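Local coordinates for protein phosphoserine aminotransferase (Bacillus circulans, PDB 2C0R) that catalyses the reversible, pyridoxal-phosphate-dependent transamination of phosphoserine and of phosphohydroxythreonine with 2-oxoglutarate, in serine and pyridoxine biosynthesis, at residues G172-S175 / S176-S180; P163-S167 / V168-G172; M247-E250 / V251-I255. The protein carries 1 engineered substitution. All coordinates share one frame; numbering follows the deposited sequence.

Contact 1 (G172-S175 / S176-S180); sequences GDMS and SDILS. With PLP (pyridoxal-5'-phosphate), chain C.
The carbonyl oxygen of Met174 takes two backbone donors from the turn that follows it. Ile178 N reaches Met174 O at 2.8 Å in the carbonyl plane, whereas Asp177 N, at 3.1 Å from the same oxygen, comes from above that plane with an N-H...O angle of 159°. Beside these bonds the CB atoms of Met174 and Ile178 pack together.

At the cofactor end one pocket residue holds the carboxylate of another in place. Asp173 OD2 lies 2.6 Å from PLP N1, the ring nitrogen, an arrangement that in this enzyme class is thought to favour a protonated pyridine. Its other oxygen, OD1, is gripped twice by Ser175: the hydroxyl OG, itself bonded by Gly194 N, meets the syn lone pair at 2.7 Å, and the backbone N arrives on the anti side at 2.9 Å, closing an Asx turn. With CB 3.5 Å from PLP C2, Ser175 also lies against the pyridine ring. Water 1 donates to Asp173 O and accepts from Ser176 N, and Ser176 OG bonds to Thr153 and Asn151. Asp177 OD2 forms a salt bridge with Arg181 and a hydrogen bond with Gln158, and OD1 bonds to Ser150; its carbonyl oxygen receives both N and OG of Ser180.

All this hangs from the C-terminal end of strand 170-173, with Met174 and Ile178 against strand 190-194, Ser175 against helix 76-88, and Leu179 reaching helix 242-257.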
loop_
_atom_site.group_PDB
_atom_site.type_symbol
_atom_site.label_atom_id
_atom_site.label_comp_id
_atom_site.label_asym_id
_atom_site.label_seq_id
_atom_site.Cartn_x
_atom_site.Cartn_y
_atom_site.Cartn_z
ATOM N N GLY A 172 19.759 -0.605 -6.980
ATOM C CA GLY A 172 19.536 -2.067 -6.947
ATOM C C GLY A 172 18.094 -2.377 -6.537
ATOM O O GLY A 172 17.629 -1.947 -5.491
ATOM N N ASP A 173 17.464 -3.164 -7.398
ATOM C CA ASP A 173 16.221 -3.810 -6.997
ATOM C C ASP A 173 16.555 -5.061 -6.191
ATOM O O ASP A 173 16.928 -6.064 -6.769
ATOM C CB ASP A 173 15.441 -4.202 -8.251
ATOM C CG ASP A 173 14.153 -4.946 -7.955
ATOM O OD1 ASP A 173 13.826 -5.190 -6.774
ATOM O OD2 ASP A 173 13.442 -5.270 -8.932
ATOM N N MET A 174 16.455 -4.971 -4.877
ATOM C CA MET A 174 16.732 -6.067 -3.989
ATOM C C MET A 174 15.434 -6.656 -3.448
ATOM O O MET A 174 15.462 -7.213 -2.339
ATOM C CB MET A 174 17.599 -5.575 -2.843
ATOM C CG MET A 174 18.944 -5.070 -3.283
ATOM S SD MET A 174 20.014 -4.725 -1.853
ATOM C CE MET A 174 21.559 -4.393 -2.719
ATOM N N SER A 175 14.351 -6.532 -4.216
ATOM C CA SER A 175 13.097 -7.047 -3.656
ATOM C C SER A 175 13.168 -8.477 -3.097
ATOM O O SER A 175 12.659 -8.736 -1.996
ATOM C CB SER A 175 12.022 -7.042 -4.734
ATOM O OG SER A 175 11.721 -5.690 -5.128
ATOM N N SER A 176 13.829 -9.385 -3.813
ATOM C CA SER A 176 13.793 -10.764 -3.351
ATOM C C SER A 176 15.029 -11.169 -2.557
ATOM O O SER A 176 15.117 -12.361 -2.223
ATOM C CB SER A 176 13.498 -11.665 -4.531
ATOM O OG SER A 176 14.387 -11.430 -5.603
ATOM N N ASP A 177 15.913 -10.249 -2.180
ATOM C CA ASP A 177 17.026 -10.695 -1.312
ATOM C C ASP A 177 17.438 -9.622 -0.303
ATOM O O ASP A 177 18.418 -9.782 0.429
ATOM C CB ASP A 177 18.230 -11.211 -2.084
ATOM C CG ASP A 177 19.090 -10.151 -2.760
ATOM O OD1 ASP A 177 18.817 -8.953 -2.633
ATOM O OD2 ASP A 177 20.058 -10.583 -3.423
ATOM N N ILE A 178 16.700 -8.501 -0.167
ATOM C CA ILE A 178 17.158 -7.485 0.775
ATOM C C ILE A 178 17.149 -8.011 2.185
ATOM O O ILE A 178 16.208 -8.690 2.636
ATOM C CB ILE A 178 16.289 -6.212 0.655
ATOM C CG1 ILE A 178 17.061 -5.012 1.232
ATOM C CG2 ILE A 178 14.938 -6.424 1.297
ATOM C CD1 ILE A 178 16.361 -3.691 0.998
ATOM N N LEU A 179 18.188 -7.695 2.927
ATOM C CA LEU A 179 18.415 -8.171 4.300
ATOM C C LEU A 179 18.438 -9.700 4.403
ATOM O O LEU A 179 18.114 -10.254 5.442
ATOM C CB LEU A 179 17.397 -7.571 5.290
ATOM C CG LEU A 179 17.202 -6.072 5.220
ATOM C CD1 LEU A 179 16.290 -5.638 6.391
ATOM C CD2 LEU A 179 18.511 -5.281 5.266
ATOM N N SER A 180 18.936 -10.330 3.330
ATOM C CA SER A 180 19.280 -11.752 3.390
ATOM C C SER A 180 20.776 -11.934 3.604
ATOM O O SER A 180 21.225 -13.060 3.879
ATOM C CB SER A 180 18.901 -12.472 2.104
ATOM O OG SER A 180 19.631 -12.007 1.001
HETATM N N1 PLP C . 11.408 -6.909 -8.508
HETATM C C2 PLP C . 11.668 -8.163 -8.044
HETATM C C2A PLP C . 13.128 -8.614 -8.052
HETATM C C3 PLP C . 10.661 -8.958 -7.580
HETATM O O3 PLP C . 10.915 -10.188 -7.058
HETATM C C4 PLP C . 9.380 -8.436 -7.525
HETATM C C4A PLP C . 8.245 -9.319 -7.002
HETATM C C5 PLP C . 9.128 -7.197 -8.075
HETATM C C6 PLP C . 10.140 -6.390 -8.488
HETATM C C5A PLP C . 7.690 -6.671 -8.178
HETATM O O4P PLP C . 7.221 -6.278 -6.893
HETATM P P PLP C . 5.760 -5.681 -6.673
HETATM O O1P PLP C . 5.732 -5.232 -5.239
HETATM O O2P PLP C . 4.833 -6.847 -6.948
HETATM O O3P PLP C . 5.600 -4.579 -7.658
HETATM O O HOH W 1 15.857 -8.743 -6.022
#

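Contact 2 (P163-S167 / V168-G172)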
loop_
_atom_site.group_PDB
_atom_site.type_symbol
_atom_site.label_atom_id
_atom_site.label_comp_id
_atom_site.label_asym_id
_atom_site.label_seq_id
_atom_site.Cartn_x
_atom_site.Cartn_y
_atom_site.Cartn_z
ATOM N N PRO A 163 29.022 -3.886 -8.681
ATOM C CA PRO A 163 30.082 -3.119 -9.354
ATOM C C PRO A 163 30.272 -1.775 -8.672
ATOM O O PRO A 163 29.395 -1.236 -7.992
ATOM C CB PRO A 163 29.488 -2.890 -10.741
ATOM C CG PRO A 163 28.025 -2.707 -10.415
ATOM C CD PRO A 163 27.730 -3.823 -9.410
ATOM N N ASP A 164 31.456 -1.224 -8.880
ATOM C CA ASP A 164 31.734 0.126 -8.392
ATOM C C ASP A 164 31.515 1.058 -9.577
ATOM O O ASP A 164 32.184 0.900 -10.595
ATOM C CB ASP A 164 33.127 0.222 -7.795
ATOM C CG ASP A 164 33.372 -0.593 -6.540
ATOM O OD1 ASP A 164 32.507 -0.629 -5.618
ATOM O OD2 ASP A 164 34.462 -1.222 -6.422
ATOM N N THR A 165 30.593 1.978 -9.458
ATOM C CA THR A 165 30.182 2.777 -10.618
ATOM C C THR A 165 30.713 4.186 -10.543
ATOM O O THR A 165 30.310 5.018 -11.350
ATOM C CB THR A 165 28.644 2.757 -10.710
ATOM O OG1 THR A 165 28.072 3.199 -9.474
ATOM C CG2 THR A 165 28.180 1.306 -10.902
ATOM N N GLY A 166 31.596 4.444 -9.600
ATOM C CA GLY A 166 32.210 5.783 -9.496
ATOM C C GLY A 166 31.136 6.826 -9.235
ATOM O O GLY A 166 30.285 6.668 -8.356
ATOM N N SER A 167 31.142 7.913 -10.005
ATOM C CA SER A 167 30.219 9.007 -9.768
ATOM C C SER A 167 28.843 8.712 -10.345
ATOM O O SER A 167 27.904 9.512 -10.160
ATOM C CB SER A 167 30.763 10.295 -10.385
ATOM O OG SER A 167 30.780 10.087 -11.792
ATOM N N VAL A 168 28.621 7.587 -11.008
ATOM C CA VAL A 168 27.250 7.232 -11.399
ATOM C C VAL A 168 26.542 6.492 -10.291
ATOM O O VAL A 168 27.068 5.507 -9.796
ATOM C CB VAL A 168 27.311 6.384 -12.685
ATOM C CG1 VAL A 168 25.938 5.961 -13.171
ATOM C CG2 VAL A 168 28.052 7.229 -13.731
ATOM N N PRO A 169 25.365 6.961 -9.881
ATOM C CA PRO A 169 24.666 6.234 -8.831
ATOM C C PRO A 169 24.301 4.819 -9.248
ATOM O O PRO A 169 23.690 4.576 -10.290
ATOM C CB PRO A 169 23.355 7.002 -8.674
ATOM C CG PRO A 169 23.530 8.329 -9.310
ATOM C CD PRO A 169 24.627 8.159 -10.320
ATOM N N LEU A 170 24.633 3.871 -8.364
ATOM C CA LEU A 170 24.176 2.496 -8.519
ATOM C C LEU A 170 22.854 2.309 -7.790
ATOM O O LEU A 170 22.676 2.695 -6.623
ATOM C CB LEU A 170 25.202 1.537 -7.939
ATOM C CG LEU A 170 24.855 0.055 -7.999
ATOM C CD1 LEU A 170 24.818 -0.499 -9.423
ATOM C CD2 LEU A 170 25.836 -0.776 -7.167
ATOM N N ILE A 171 21.914 1.704 -8.512
ATOM C CA ILE A 171 20.557 1.473 -7.985
ATOM C C ILE A 171 20.258 -0.021 -8.060
ATOM O O ILE A 171 20.493 -0.641 -9.094
ATOM C CB ILE A 171 19.538 2.288 -8.780
ATOM C CG1 ILE A 171 19.891 3.775 -8.646
ATOM C CG2 ILE A 171 18.110 1.983 -8.343
ATOM C CD1 ILE A 171 18.893 4.681 -9.360
ATOM N N GLY A 172 19.759 -0.605 -6.980
ATOM C CA GLY A 172 19.536 -2.067 -6.947
ATOM C C GLY A 172 18.094 -2.377 -6.537
ATOM O O GLY A 172 17.629 -1.947 -5.491
#
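Thr165 and Val168 are joined by two hydrogen bonds, and the pair shows how a threonine can brace the turn in which it sits. The backbone N of Val168 donates to Thr165 O at 3.1 Å, from above the carbonyl plane. In the reverse sense Thr165 OG1 donates to Val168 O over a short 2.5 Å, nearly along the C=O axis, with a C=O...O angle of 163°. A chi1 of 55° sets OG1 between the backbone N and the carbonyl carbon, which turns the hydroxyl toward Val168 and sends the methyl CG2 toward Leu170.

That methyl belongs to the compact side of the contact. Leu170 CD1 faces two partners at once, Pro163 CG at 4.0 Å and Thr165 CG2 at 4.1 Å, and its side chain runs at about a right angle to both. The other branch, CD2, rests 3.7 Å from Pro163 O, while Leu170 CB lies close to Thr165 OG1. A valine in place of Thr165 would probably keep much of this apolar packing but leave Val168 O without its hydroxyl donor, so that the turn would be held by a single bond.

Thr165 to Val168 form a type II' beta turn, with Gly166 at its second position, where the positive phi of 61° suits glycine. The turn leads, through Pro169, into strand 170-173 of the large mixed sheet; Leu148 of the adjacent strand 143-149 touches both Pro163 and Leu170, and Phe188 also packs on Leu170. The side chain of Val168 packs on Leu139.

The tip of the turn is much looser. Gly166 and Ser167 are exposed, and the serine adds little beyond local backbone contacts: its carbonyl oxygen meets Pro169 CD at 3.5 Å.

Contact 3 (M247-E250 / V251-I255)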
loop_
_atom_site.group_PDB
_atom_site.type_symbol
_atom_site.label_atom_id
_atom_site.label_comp_id
_atom_site.label_asym_id
_atom_site.label_seq_id
_atom_site.Cartn_x
_atom_site.Cartn_y
_atom_site.Cartn_z
ATOM N N MET A 247 4.617 -4.183 10.762
ATOM C CA MET A 247 5.057 -5.581 10.583
ATOM C C MET A 247 6.493 -5.648 10.101
ATOM O O MET A 247 7.245 -6.526 10.559
ATOM C CB MET A 247 4.176 -6.283 9.566
ATOM C CG MET A 247 2.765 -6.668 9.954
ATOM S SD MET A 247 2.680 -7.744 11.412
ATOM C CE MET A 247 3.158 -9.330 10.726
ATOM N N VAL A 248 6.919 -4.744 9.229
ATOM C CA VAL A 248 8.350 -4.644 8.907
ATOM C C VAL A 248 9.168 -4.449 10.173
ATOM O O VAL A 248 10.204 -5.111 10.390
ATOM C CB VAL A 248 8.599 -3.505 7.890
ATOM C CG1 VAL A 248 10.096 -3.231 7.713
ATOM C CG2 VAL A 248 7.961 -3.861 6.545
ATOM N N ASN A 249 8.700 -3.552 11.048
ATOM C CA ASN A 249 9.448 -3.347 12.314
ATOM C C ASN A 249 9.619 -4.648 13.072
ATOM O O ASN A 249 10.706 -4.975 13.547
ATOM C CB ASN A 249 8.730 -2.272 13.128
ATOM C CG ASN A 249 9.614 -1.724 14.242
ATOM O OD1 ASN A 249 10.801 -1.437 14.084
ATOM N ND2 ASN A 249 8.978 -1.557 15.386
ATOM N N GLU A 250 8.540 -5.427 13.149
ATOM C CA GLU A 250 8.624 -6.724 13.853
ATOM C C GLU A 250 9.557 -7.669 13.149
ATOM O O GLU A 250 10.312 -8.432 13.790
ATOM C CB GLU A 250 7.205 -7.299 13.962
ATOM C CG GLU A 250 6.310 -6.528 14.923
ATOM C CD GLU A 250 6.921 -6.329 16.305
ATOM O OE1 GLU A 250 6.959 -5.171 16.765
ATOM O OE2 GLU A 250 7.385 -7.320 16.915
ATOM N N VAL A 251 9.550 -7.683 11.829
ATOM C CA VAL A 251 10.461 -8.584 11.125
ATOM C C VAL A 251 11.903 -8.183 11.325
ATOM O O VAL A 251 12.797 -9.028 11.493
ATOM C CB VAL A 251 10.122 -8.668 9.621
ATOM C CG1 VAL A 251 11.227 -9.409 8.886
ATOM C CG2 VAL A 251 8.781 -9.357 9.379
ATOM N N LEU A 252 12.178 -6.893 11.365
ATOM C CA LEU A 252 13.544 -6.432 11.591
ATOM C C LEU A 252 14.034 -6.836 12.975
ATOM O O LEU A 252 15.199 -7.220 13.144
ATOM C CB LEU A 252 13.685 -4.909 11.411
ATOM C CG LEU A 252 13.265 -4.380 10.025
ATOM C CD1 LEU A 252 13.349 -2.871 10.080
ATOM C CD2 LEU A 252 14.135 -4.950 8.922
ATOM N N LYS A 253 13.152 -6.738 13.965
ATOM C CA LYS A 253 13.524 -7.262 15.288
ATOM C C LYS A 253 13.913 -8.730 15.215
ATOM O O LYS A 253 14.882 -9.163 15.796
ATOM C CB LYS A 253 12.349 -7.082 16.238
ATOM C CG LYS A 253 12.106 -5.663 16.738
ATOM C CD LYS A 253 10.736 -5.621 17.442
ATOM C CE LYS A 253 10.388 -4.157 17.805
ATOM N NZ LYS A 253 9.046 -4.121 18.457
ATOM N N TRP A 254 13.110 -9.509 14.480
ATOM C CA TRP A 254 13.417 -10.954 14.374
ATOM C C TRP A 254 14.745 -11.167 13.665
ATOM O O TRP A 254 15.517 -12.034 14.059
ATOM C CB TRP A 254 12.228 -11.600 13.665
ATOM C CG TRP A 254 12.416 -13.037 13.283
ATOM C CD1 TRP A 254 12.103 -14.142 14.069
ATOM C CD2 TRP A 254 12.948 -13.578 12.059
ATOM N NE1 TRP A 254 12.405 -15.304 13.394
ATOM C CE2 TRP A 254 12.923 -14.979 12.172
ATOM C CE3 TRP A 254 13.440 -13.002 10.884
ATOM C CZ2 TRP A 254 13.376 -15.803 11.141
ATOM C CZ3 TRP A 254 13.887 -13.813 9.861
ATOM C CH2 TRP A 254 13.854 -15.210 9.998
ATOM N N ILE A 255 15.050 -10.375 12.628
ATOM C CA ILE A 255 16.353 -10.590 11.957
ATOM C C ILE A 255 17.471 -10.350 12.945
ATOM O O ILE A 255 18.473 -11.086 12.987
ATOM C CB ILE A 255 16.474 -9.663 10.726
ATOM C CG1 ILE A 255 15.488 -10.005 9.627
ATOM C CG2 ILE A 255 17.910 -9.732 10.163
ATOM C CD1 ILE A 255 15.428 -9.055 8.430
HETATM O O HOH W 2 7.993 -6.755 19.623
#
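Lys253 lies alongside Glu250, one helical turn earlier, and the two side chains point the same way. Followed outward, the lysine first sets CB 3.5 Å from Glu250 O and then CG 3.6 Å from Asn249 O, so its base rests on the carbonyl groups of the preceding turn. Beyond CG the chain is fully extended. CD passes the carboxylate, with Glu250 OE2 at 3.8 Å, and CE comes equally near to Asn249 ND2. At the tip, NZ forms a salt bridge with Glu250 OE1 at 2.9 Å, meeting that oxygen on its syn side but 26° out of the carboxylate plane. Water 2 completes the link, donating to Glu250 OE2 and accepting from NZ. The glutamate meets the straight lysine by folding: its chain bends about CB-CG (chi2 -52°), which swings the carboxylate alongside the lysine. Glu53 of helix 45-61 offers NZ a second, long and weak ion pair.

The pair is a worked case of i to i+3 ion pairing on an alpha helix, here helix 242-257. The backbone beneath it follows the regular i to i+4 pattern, from Val251 N to Met247 O through Trp254 N to Glu250 O.

A different face of the helix is apolar. Val248 and Leu252 lie side by side, with CG1 of the valine 4.0 Å from CD1 of the leucine, and Leu252 CG settles 3.2 Å from Val248 O. Pro201 packs on Val248, and Leu61 of helix 45-61 on Leu252. Helix 17-25 borders Glu250 and Trp254 through Val19; Met247 meets the same helix and also touches Met38 of the second subunit.

Overall arrangement
Strand 170-173 ties contacts 1 and 2 together: the turn of contact 2 feeds its start, the cofactor-binding turn of contact 1 leaves its end, and Gly172 belongs to both. Their centres are 16 Å apart, and the side chains of Leu170 and Asp173 are separated by about 10 Å. Contact 3 comes later in the chain, yet it meets contact 1 directly: Leu179 CD1 packs 3.4 Å from Leu252 CD2, and Leu179 CB lies 4.0 Å from Ile255 CD1. Contact 1 alone touches the cofactor; the side chain of Val248 in contact 3 lies about 12 Å from a bound PLP. Contacts 2 and 3 remain about 15 Å apart at their nearest atoms.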